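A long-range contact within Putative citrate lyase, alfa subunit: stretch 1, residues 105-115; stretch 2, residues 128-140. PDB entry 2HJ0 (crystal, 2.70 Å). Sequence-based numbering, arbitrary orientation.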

ATOM      1  N   VAL A 105       3.587 -25.971 -16.054  1.00 16.88           N
ATOM      2  CA  VAL A 105       2.383 -26.609 -15.551  1.00 16.92           C
ATOM      3  C   VAL A 105       1.175 -25.938 -16.179  1.00 17.88           C
ATOM      4  O   VAL A 105       0.056 -26.445 -16.089  1.00 17.33           O
ATOM      5  CB  VAL A 105       2.305 -26.488 -14.016  1.00 17.79           C
ATOM      6  CG1 VAL A 105       2.124 -25.022 -13.614  1.00 18.20           C
ATOM      7  CG2 VAL A 105       1.169 -27.340 -13.485  1.00 16.76           C
ATOM      8  N   HIS A 106       1.412 -24.793 -16.813  1.00 17.54           N
ATOM      9  CA  HIS A 106       0.350 -24.048 -17.467  1.00 18.56           C
ATOM     10  C   HIS A 106       0.064 -24.576 -18.873  1.00 19.07           C
ATOM     11  O   HIS A 106      -0.497 -23.867 -19.699  1.00 18.89           O
ATOM     12  CB  HIS A 106       0.719 -22.560 -17.527  1.00 18.06           C
ATOM     13  CG  HIS A 106       0.711 -21.882 -16.189  1.00 18.33           C
ATOM     14  ND1 HIS A 106       1.647 -20.935 -15.828  1.00 16.26           N
ATOM     15  CD2 HIS A 106      -0.127 -22.008 -15.133  1.00 16.83           C
ATOM     16  CE1 HIS A 106       1.385 -20.509 -14.605  1.00 16.93           C
ATOM     17  NE2 HIS A 106       0.315 -21.144 -14.161  1.00 17.01           N
ATOM     18  N   GLU A 107       0.440 -25.824 -19.137  1.00 20.97           N
ATOM     19  CA  GLU A 107       0.225 -26.432 -20.452  1.00 22.85           C
ATOM     20  C   GLU A 107      -1.216 -26.336 -20.954  1.00 21.99           C
ATOM     21  O   GLU A 107      -1.452 -26.088 -22.139  1.00 22.71           O
ATOM     22  CB  GLU A 107       0.648 -27.894 -20.429  1.00 25.91           C
ATOM     23  CG  GLU A 107       0.800 -28.525 -21.802  1.00 31.96           C
ATOM     24  CD  GLU A 107       0.863 -30.044 -21.725  1.00 37.04           C
ATOM     25  OE1 GLU A 107      -0.177 -30.657 -21.373  1.00 39.88           O
ATOM     26  OE2 GLU A 107       1.945 -30.628 -22.001  1.00 40.23           O
ATOM     27  N   PRO A 108      -2.203 -26.543 -20.067  1.00 21.37           N
ATOM     28  CA  PRO A 108      -3.610 -26.465 -20.469  1.00 20.13           C
ATOM     29  C   PRO A 108      -3.939 -25.225 -21.296  1.00 19.20           C
ATOM     30  O   PRO A 108      -4.897 -25.215 -22.061  1.00 19.32           O
ATOM     31  CB  PRO A 108      -4.333 -26.476 -19.132  1.00 20.45           C
ATOM     32  CG  PRO A 108      -3.480 -27.390 -18.326  1.00 19.24           C
ATOM     33  CD  PRO A 108      -2.098 -26.884 -18.637  1.00 20.13           C
ATOM     34  N   LEU A 109      -3.135 -24.181 -21.130  1.00 19.01           N
ATOM     35  CA  LEU A 109      -3.321 -22.934 -21.856  1.00 16.90           C
ATOM     36  C   LEU A 109      -3.344 -23.184 -23.358  1.00 17.68           C
ATOM     37  O   LEU A 109      -4.150 -22.593 -24.074  1.00 17.57           O
ATOM     38  CB  LEU A 109      -2.183 -21.970 -21.545  1.00 13.91           C
ATOM     39  CG  LEU A 109      -2.483 -20.488 -21.398  1.00 13.62           C
ATOM     40  CD1 LEU A 109      -1.177 -19.724 -21.668  1.00 13.69           C
ATOM     41  CD2 LEU A 109      -3.561 -20.021 -22.358  1.00 13.30           C
ATOM     42  N   ILE A 110      -2.462 -24.057 -23.838  1.00 18.04           N
ATOM     43  CA  ILE A 110      -2.389 -24.328 -25.267  1.00 18.43           C
ATOM     44  C   ILE A 110      -3.757 -24.587 -25.904  1.00 19.48           C
ATOM     45  O   ILE A 110      -4.124 -23.923 -26.876  1.00 18.62           O
ATOM     46  CB  ILE A 110      -1.427 -25.492 -25.559  1.00 18.63           C
ATOM     47  CG1 ILE A 110      -0.048 -25.177 -24.975  1.00 16.31           C
ATOM     48  CG2 ILE A 110      -1.299 -25.693 -27.061  1.00 17.99           C
ATOM     49  CD1 ILE A 110       0.938 -26.294 -25.116  1.00 15.50           C
ATOM     50  N   ASP A 111      -4.522 -25.525 -25.355  1.00 20.67           N
ATOM     51  CA  ASP A 111      -5.844 -25.801 -25.907  1.00 22.40           C
ATOM     52  C   ASP A 111      -6.761 -24.587 -25.858  1.00 23.07           C
ATOM     53  O   ASP A 111      -7.530 -24.353 -26.791  1.00 24.38           O
ATOM     54  CB  ASP A 111      -6.529 -26.958 -25.178  1.00 24.39           C
ATOM     55  CG  ASP A 111      -6.024 -28.316 -25.628  1.00 26.86           C
ATOM     56  OD1 ASP A 111      -5.730 -28.482 -26.830  1.00 29.36           O
ATOM     57  OD2 ASP A 111      -5.938 -29.227 -24.783  1.00 28.19           O
ATOM     58  N   HIS A 112      -6.700 -23.814 -24.777  1.00 23.16           N
ATOM     59  CA  HIS A 112      -7.557 -22.630 -24.663  1.00 22.55           C
ATOM     60  C   HIS A 112      -7.242 -21.621 -25.763  1.00 22.78           C
ATOM     61  O   HIS A 112      -8.085 -20.801 -26.133  1.00 22.40           O
ATOM     62  CB  HIS A 112      -7.379 -21.954 -23.297  1.00 22.65           C
ATOM     63  CG  HIS A 112      -7.787 -22.805 -22.139  1.00 21.19           C
ATOM     64  ND1 HIS A 112      -9.070 -23.287 -21.985  1.00 20.36           N
ATOM     65  CD2 HIS A 112      -7.082 -23.263 -21.076  1.00 20.89           C
ATOM     66  CE1 HIS A 112      -9.135 -24.006 -20.879  1.00 21.50           C
ATOM     67  NE2 HIS A 112      -7.942 -24.007 -20.308  1.00 20.61           N
ATOM     68  N   ILE A 113      -6.018 -21.684 -26.268  1.00 22.38           N
ATOM     69  CA  ILE A 113      -5.583 -20.794 -27.325  1.00 23.14           C
ATOM     70  C   ILE A 113      -6.164 -21.304 -28.637  1.00 23.43           C
ATOM     71  O   ILE A 113      -6.796 -20.556 -29.384  1.00 23.62           O
ATOM     72  CB  ILE A 113      -4.032 -20.752 -27.413  1.00 23.54           C
ATOM     73  CG1 ILE A 113      -3.456 -20.145 -26.127  1.00 22.71           C
ATOM     74  CG2 ILE A 113      -3.599 -19.945 -28.623  1.00 24.28           C
ATOM     75  CD1 ILE A 113      -1.952 -20.058 -26.099  1.00 22.64           C
ATOM     76  N   LYS A 114      -5.959 -22.587 -28.908  1.00 23.36           N
ATOM     77  CA  LYS A 114      -6.467 -23.198 -30.129  1.00 22.39           C
ATOM     78  C   LYS A 114      -7.980 -23.027 -30.296  1.00 22.94           C
ATOM     79  O   LYS A 114      -8.465 -22.832 -31.415  1.00 23.25           O
ATOM     80  CB  LYS A 114      -6.093 -24.681 -30.153  1.00 21.67           C
ATOM     81  CG  LYS A 114      -4.602 -24.908 -30.271  1.00 22.72           C
ATOM     82  CD  LYS A 114      -4.243 -26.378 -30.266  1.00 23.65           C
ATOM     83  CE  LYS A 114      -2.738 -26.555 -30.432  1.00 24.18           C
ATOM     84  NZ  LYS A 114      -2.346 -27.994 -30.397  1.00 24.44           N
ATOM     85  N   ASN A 115      -8.714 -23.073 -29.181  1.00 22.57           N
ATOM     86  CA  ASN A 115     -10.172 -22.938 -29.199  1.00 21.44           C
ATOM     87  C   ASN A 115     -10.680 -21.509 -29.051  1.00 20.82           C
ATOM     88  O   ASN A 115     -11.876 -21.279 -28.838  1.00 21.04           O
ATOM     89  CB  ASN A 115     -10.793 -23.811 -28.109  1.00 21.90           C
ATOM     90  CG  ASN A 115     -10.456 -25.270 -28.291  1.00 24.35           C
ATOM     91  OD1 ASN A 115     -10.460 -25.770 -29.420  1.00 24.48           O
ATOM     92  ND2 ASN A 115     -10.166 -25.974 -27.184  1.00 23.86           N
ATOM     93  N   ASP A 128       9.182 -23.723 -21.505  1.00 26.44           N
ATOM     94  CA  ASP A 128       9.201 -24.819 -22.473  1.00 27.67           C
ATOM     95  C   ASP A 128       7.927 -25.103 -23.275  1.00 27.37           C
ATOM     96  O   ASP A 128       7.857 -24.801 -24.467  1.00 27.63           O
ATOM     97  CB  ASP A 128       9.649 -26.103 -21.762  1.00 29.12           C
ATOM     98  CG  ASP A 128      10.985 -25.939 -21.030  1.00 32.32           C
ATOM     99  OD1 ASP A 128      11.993 -25.550 -21.677  1.00 33.72           O
ATOM    100  OD2 ASP A 128      11.034 -26.208 -19.807  1.00 32.75           O
ATOM    101  N   LYS A 129       6.936 -25.700 -22.618  1.00 26.91           N
ATOM    102  CA  LYS A 129       5.675 -26.072 -23.257  1.00 25.83           C
ATOM    103  C   LYS A 129       4.873 -24.949 -23.917  1.00 25.09           C
ATOM    104  O   LYS A 129       4.675 -24.960 -25.134  1.00 24.92           O
ATOM    105  CB  LYS A 129       4.793 -26.814 -22.249  1.00 26.12           C
ATOM    106  CG  LYS A 129       5.528 -27.926 -21.529  1.00 26.86           C
ATOM    107  CD  LYS A 129       4.585 -28.985 -20.990  1.00 27.89           C
ATOM    108  CE  LYS A 129       5.379 -30.127 -20.371  1.00 28.97           C
ATOM    109  NZ  LYS A 129       6.452 -30.611 -21.301  1.00 28.52           N
ATOM    110  N   VAL A 130       4.396 -23.987 -23.133  1.00 24.20           N
ATOM    111  CA  VAL A 130       3.620 -22.893 -23.712  1.00 23.34           C
ATOM    112  C   VAL A 130       4.436 -22.151 -24.770  1.00 22.93           C
ATOM    113  O   VAL A 130       3.925 -21.826 -25.840  1.00 23.06           O
ATOM    114  CB  VAL A 130       3.160 -21.878 -22.636  1.00 23.18           C
ATOM    115  CG1 VAL A 130       2.404 -20.725 -23.290  1.00 19.63           C
ATOM    116  CG2 VAL A 130       2.277 -22.571 -21.614  1.00 22.20           C
ATOM    117  N   GLY A 131       5.703 -21.894 -24.463  1.00 21.72           N
ATOM    118  CA  GLY A 131       6.568 -21.199 -25.397  1.00 21.53           C
ATOM    119  C   GLY A 131       6.742 -21.950 -26.704  1.00 20.52           C
ATOM    120  O   GLY A 131       6.800 -21.337 -27.771  1.00 20.87           O
ATOM    121  N   ALA A 132       6.835 -23.275 -26.617  1.00 19.99           N
ATOM    122  CA  ALA A 132       6.985 -24.135 -27.794  1.00 19.46           C
ATOM    123  C   ALA A 132       5.780 -23.924 -28.689  1.00 18.36           C
ATOM    124  O   ALA A 132       5.920 -23.626 -29.872  1.00 18.54           O
ATOM    125  CB  ALA A 132       7.063 -25.594 -27.376  1.00 17.69           C
ATOM    126  N   ALA A 133       4.594 -24.082 -28.114  1.00 18.17           N
ATOM    127  CA  ALA A 133       3.366 -23.876 -28.866  1.00 18.16           C
ATOM    128  C   ALA A 133       3.387 -22.497 -29.547  1.00 18.59           C
ATOM    129  O   ALA A 133       3.318 -22.403 -30.775  1.00 18.36           O
ATOM    130  CB  ALA A 133       2.163 -23.990 -27.947  1.00 15.86           C
ATOM    131  N   ILE A 134       3.493 -21.430 -28.759  1.00 18.62           N
ATOM    132  CA  ILE A 134       3.517 -20.083 -29.319  1.00 19.01           C
ATOM    133  C   ILE A 134       4.523 -19.900 -30.450  1.00 20.58           C
ATOM    134  O   ILE A 134       4.283 -19.152 -31.398  1.00 21.02           O
ATOM    135  CB  ILE A 134       3.819 -19.050 -28.244  1.00 16.84           C
ATOM    136  CG1 ILE A 134       2.642 -18.971 -27.285  1.00 16.35           C
ATOM    137  CG2 ILE A 134       4.079 -17.698 -28.880  1.00 16.06           C
ATOM    138  CD1 ILE A 134       1.373 -18.492 -27.937  1.00 16.92           C
ATOM    139  N   SER A 135       5.639 -20.605 -30.353  1.00 21.04           N
ATOM    140  CA  SER A 135       6.687 -20.502 -31.350  1.00 21.70           C
ATOM    141  C   SER A 135       6.309 -21.177 -32.669  1.00 23.15           C
ATOM    142  O   SER A 135       6.923 -20.918 -33.700  1.00 21.98           O
ATOM    143  CB  SER A 135       7.973 -21.114 -30.791  1.00 21.06           C
ATOM    144  OG  SER A 135       9.112 -20.352 -31.148  1.00 23.29           O
ATOM    145  N   GLU A 136       5.301 -22.046 -32.639  1.00 25.24           N
ATOM    146  CA  GLU A 136       4.886 -22.728 -33.849  1.00 26.55           C
ATOM    147  C   GLU A 136       3.695 -22.049 -34.510  1.00 26.15           C
ATOM    148  O   GLU A 136       3.129 -22.570 -35.468  1.00 26.45           O
ATOM    149  CB  GLU A 136       4.563 -24.197 -33.566  1.00 27.72           C
ATOM    150  CG  GLU A 136       3.196 -24.455 -32.982  1.00 32.40           C
ATOM    151  CD  GLU A 136       2.834 -25.945 -32.979  1.00 35.39           C
ATOM    152  OE1 GLU A 136       3.566 -26.746 -32.341  1.00 35.03           O
ATOM    153  OE2 GLU A 136       1.816 -26.316 -33.618  1.00 37.32           O
ATOM    154  N   GLY A 137       3.302 -20.896 -33.984  1.00 25.96           N
ATOM    155  CA  GLY A 137       2.200 -20.159 -34.580  1.00 25.89           C
ATOM    156  C   GLY A 137       0.802 -20.405 -34.051  1.00 24.48           C
ATOM    157  O   GLY A 137      -0.162 -19.990 -34.676  1.00 24.57           O
ATOM    158  N   ILE A 138       0.682 -21.068 -32.912  1.00 24.68           N
ATOM    159  CA  ILE A 138      -0.621 -21.344 -32.320  1.00 25.70           C
ATOM    160  C   ILE A 138      -1.541 -20.123 -32.254  1.00 26.06           C
ATOM    161  O   ILE A 138      -2.671 -20.197 -32.701  1.00 27.27           O
ATOM    162  CB  ILE A 138      -0.464 -21.912 -30.890  1.00 27.49           C
ATOM    163  CG1 ILE A 138       0.260 -23.244 -30.949  1.00 29.46           C
ATOM    164  CG2 ILE A 138      -1.812 -22.094 -30.227  1.00 28.89           C
ATOM    165  CD1 ILE A 138      -0.371 -24.214 -31.920  1.00 29.50           C
HETATM  166  N   MSE A 139      -1.079 -19.017 -31.670  1.00 26.90           N
HETATM  167  CA  MSE A 139      -1.897 -17.810 -31.570  1.00 26.27           C
HETATM  168  C   MSE A 139      -1.855 -17.008 -32.853  1.00 25.34           C
HETATM  169  O   MSE A 139      -0.884 -17.049 -33.599  1.00 24.90           O
HETATM  170  CB  MSE A 139      -1.418 -16.876 -30.451  1.00 27.44           C
HETATM  171  CG  MSE A 139      -1.766 -17.264 -29.030  1.00 29.84           C
HETATM  172 SE   MSE A 139      -2.413 -15.710 -28.028  1.00 32.16          SE
HETATM  173  CE  MSE A 139      -0.861 -14.558 -28.117  1.00 32.08           C
ATOM    174  N   GLU A 140      -2.922 -16.262 -33.086  1.00 26.29           N
ATOM    175  CA  GLU A 140      -3.011 -15.404 -34.243  1.00 27.21           C
ATOM    176  C   GLU A 140      -2.297 -14.096 -33.902  1.00 26.74           C
ATOM    177  O   GLU A 140      -1.519 -13.571 -34.699  1.00 27.76           O
ATOM    178  CB  GLU A 140      -4.471 -15.149 -34.570  1.00 29.32           C
ATOM    179  CG  GLU A 140      -4.688 -14.203 -35.729  1.00 34.28           C
ATOM    180  CD  GLU A 140      -6.147 -14.113 -36.139  1.00 37.38           C
ATOM    181  OE1 GLU A 140      -6.479 -13.231 -36.968  1.00 39.14           O
ATOM    182  OE2 GLU A 140      -6.956 -14.929 -35.633  1.00 38.85           O
TER

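The two stretches run side by side in the same general direction. Helix 109-114 and helix 128-135 have axes inclined by 26°, with a closest approach of 10.3 Å, a spacing that leaves room for interleaved side chains. A type I turn from H106 to L109 leads into the first helix, and the amide of I110 bonds to E107 O (2.8 Å, N to O). Backbone hydrogen bonds run within each stretch, as in I113 N to L109 O (3.0 Å) and A133 N to K129 O (3.1 Å). No hydrogen bond crosses between the stretches, so the 513 Å² they bury rests mainly on van der Waals packing.

That packing is mainly aliphatic. At the start, V130 packs against the turn: its CG1 lies 4.1 Å from L109 CD1, while its CG2 lies 3.6 Å from H106 O, a van der Waals approach to a carbonyl. The side chain of I110 leaves its backbone sideways but extends across the gap, bringing CD1 to 3.9 Å from A133 CB, an ordinary contact between methyl groups. I113 points toward the second stretch and buries the most surface of any residue here. Its CD1 meets I134 CD1 at 4.1 Å, and its CG2 meets the loop that follows helix 128-135, 3.2 Å from I138 CG2 and 3.3 Å from CG of selenomethionine M139, both tight for carbon atoms. Within that loop G137 has positive phi, and a CB there would jam against the preceding carbonyl O, which calls for glycine.

Charged residues border this apolar patch, and both lysines make their closest contacts through aliphatic carbons. The extended K114 chain places CE 3.6 Å from I138 CD1, leaving the ammonium group beyond the contact. E107 OE2 approaches K129 CD at 3.3 Å, but its separation of 4.6 Å from K129 NZ is too long for a salt bridge; the opposite charges can offer only a longer-range attraction.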